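Long-range contact in putative alpha/beta hydrolase fold protein (Candidatus Nitrososphaera gargensis, PDB 5A62), which probably acts as a carboxylesterase of the alpha/beta hydrolase fold, hydrolysing ester bonds: residues 152-157 and 176-181. Numbering follows the deposited sequence.
Sequences LAEHKL and FREVFT
The flat guanidinium of R177 has L157 CD1 over the centre of one face, 3.4 Å from R177 CZ, while the carboxylate of E154 meets its edge. The two planes lie only 19° apart, and the grip is side-on: R177 NE reaches E154 OE2 at 2.8 Å and R177 NH2 reaches E154 OE1 at 3.0 Å. Both bonds are nearly straight, at 172°, and each oxygen is approached on its syn side. The R177 chain runs extended from CG to NE, whereas E154 bends at chi2 to bring its carboxylate round to that edge. The third nitrogen, R177 NH1, pairs with D174. At the F180 ring, L152 CD2 sits at the edge, 3.7 Å from F180 CZ, and K156 CD comes obliquely to the same end. L157 CD2 approaches the F176 ring obliquely, 3.7 Å from F176 CD2; F180 CB lies over one face of that ring, which also meets W249 edge-to-face. The A153 methyl lies between the two phenylalanines, with CB 3.9 Å from F180 CD2. Segments 152-157 and 176-180 run roughly antiparallel (143°), their axes 10.1 Å apart, in the helical region between strands 116-122 and 212-218 of the hydrolase fold. An apolar seam is thus bordered by a two-bond salt bridge that, in this conformer, holds the guanidinium nearly coplanar with the carboxylate; the R177 cation, shared by E154 and D174, probably favours the ionised form of both.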
# COMPACT_ATOMS: atom_id res chain seq x y z
N LEU A 152 -6.53 -17.01 -11.42
CA LEU A 152 -5.22 -16.74 -10.94
C LEU A 152 -4.53 -18.03 -10.45
O LEU A 152 -3.34 -18.26 -10.74
CB LEU A 152 -5.22 -15.65 -9.88
CG LEU A 152 -3.87 -15.38 -9.21
CD1 LEU A 152 -2.79 -15.01 -10.18
CD2 LEU A 152 -4.03 -14.27 -8.17
N ALA A 153 -5.23 -18.86 -9.71
CA ALA A 153 -4.62 -20.09 -9.28
C ALA A 153 -4.15 -20.93 -10.47
O ALA A 153 -3.09 -21.51 -10.43
CB ALA A 153 -5.57 -20.91 -8.41
N GLU A 154 -5.01 -21.01 -11.49
CA GLU A 154 -4.60 -21.79 -12.66
C GLU A 154 -3.37 -21.28 -13.33
O GLU A 154 -2.47 -22.03 -13.70
CB GLU A 154 -5.74 -21.85 -13.63
CG GLU A 154 -6.92 -22.64 -13.17
CD GLU A 154 -6.63 -24.08 -12.72
OE1 GLU A 154 -5.78 -24.82 -13.29
OE2 GLU A 154 -7.27 -24.42 -11.71
N HIS A 155 -3.25 -19.95 -13.39
CA HIS A 155 -2.02 -19.36 -13.93
C HIS A 155 -0.80 -19.58 -13.09
O HIS A 155 0.31 -19.77 -13.64
CB HIS A 155 -2.22 -17.86 -14.19
CG HIS A 155 -3.07 -17.58 -15.38
ND1 HIS A 155 -2.54 -17.55 -16.66
CD2 HIS A 155 -4.36 -17.25 -15.49
CE1 HIS A 155 -3.52 -17.29 -17.51
NE2 HIS A 155 -4.64 -17.10 -16.83
N LYS A 156 -0.96 -19.58 -11.78
CA LYS A 156 0.15 -19.85 -10.86
C LYS A 156 0.62 -21.31 -10.97
O LYS A 156 1.80 -21.57 -10.85
CB LYS A 156 -0.21 -19.54 -9.44
CG LYS A 156 -0.34 -18.03 -9.23
CD LYS A 156 -0.68 -17.70 -7.80
CE LYS A 156 0.45 -17.91 -6.85
NZ LYS A 156 1.40 -16.77 -7.04
N LEU A 157 -0.32 -22.18 -11.25
CA LEU A 157 -0.03 -23.60 -11.23
C LEU A 157 0.68 -24.06 -12.49
O LEU A 157 1.33 -25.07 -12.44
CB LEU A 157 -1.30 -24.35 -11.02
CG LEU A 157 -1.81 -24.33 -9.59
CD1 LEU A 157 -3.22 -24.85 -9.42
CD2 LEU A 157 -0.91 -25.10 -8.63
N PHE A 176 -3.28 -26.71 -3.10
CA PHE A 176 -3.11 -25.31 -3.33
C PHE A 176 -4.35 -24.66 -3.90
O PHE A 176 -4.78 -23.58 -3.44
CB PHE A 176 -1.93 -25.05 -4.26
CG PHE A 176 -1.76 -23.62 -4.65
CD1 PHE A 176 -1.06 -22.76 -3.88
CD2 PHE A 176 -2.31 -23.17 -5.82
CE1 PHE A 176 -0.93 -21.44 -4.24
CE2 PHE A 176 -2.14 -21.85 -6.20
CZ PHE A 176 -1.46 -21.02 -5.37
N ARG A 177 -4.99 -25.26 -4.90
CA ARG A 177 -6.24 -24.71 -5.45
C ARG A 177 -7.29 -24.52 -4.41
O ARG A 177 -7.88 -23.44 -4.33
CB ARG A 177 -6.87 -25.64 -6.49
CG ARG A 177 -6.15 -25.66 -7.82
CD ARG A 177 -6.82 -26.61 -8.82
NE ARG A 177 -6.20 -26.53 -10.16
CZ ARG A 177 -5.25 -27.35 -10.61
NH1 ARG A 177 -4.80 -28.36 -9.87
NH2 ARG A 177 -4.72 -27.16 -11.82
N GLU A 178 -7.51 -25.57 -3.62
CA GLU A 178 -8.48 -25.55 -2.52
C GLU A 178 -8.27 -24.31 -1.69
O GLU A 178 -9.23 -23.51 -1.56
CB GLU A 178 -8.48 -26.83 -1.65
CG GLU A 178 -9.72 -26.93 -0.70
CD GLU A 178 -11.02 -27.50 -1.31
OE1 GLU A 178 -11.42 -27.14 -2.46
OE2 GLU A 178 -11.69 -28.32 -0.59
N VAL A 179 -7.03 -24.17 -1.22
CA VAL A 179 -6.69 -23.15 -0.23
C VAL A 179 -6.80 -21.75 -0.90
O VAL A 179 -7.51 -20.87 -0.44
CB VAL A 179 -5.31 -23.37 0.32
CG1 VAL A 179 -4.78 -22.14 1.10
CG2 VAL A 179 -5.24 -24.66 1.15
N PHE A 180 -6.08 -21.59 -2.00
CA PHE A 180 -5.90 -20.26 -2.62
C PHE A 180 -7.21 -19.65 -3.02
O PHE A 180 -7.45 -18.45 -2.90
CB PHE A 180 -4.92 -20.38 -3.78
CG PHE A 180 -4.47 -19.08 -4.35
CD1 PHE A 180 -3.37 -18.42 -3.79
CD2 PHE A 180 -5.14 -18.49 -5.41
CE1 PHE A 180 -2.93 -17.22 -4.36
CE2 PHE A 180 -4.71 -17.31 -5.96
CZ PHE A 180 -3.66 -16.68 -5.39
N THR A 181 -8.11 -20.47 -3.57
CA THR A 181 -9.32 -19.95 -4.15
C THR A 181 -10.38 -19.55 -3.09
O THR A 181 -11.40 -19.00 -3.46
CB THR A 181 -9.92 -20.88 -5.22
OG1 THR A 181 -10.30 -22.09 -4.58
CG2 THR A 181 -8.95 -21.08 -6.32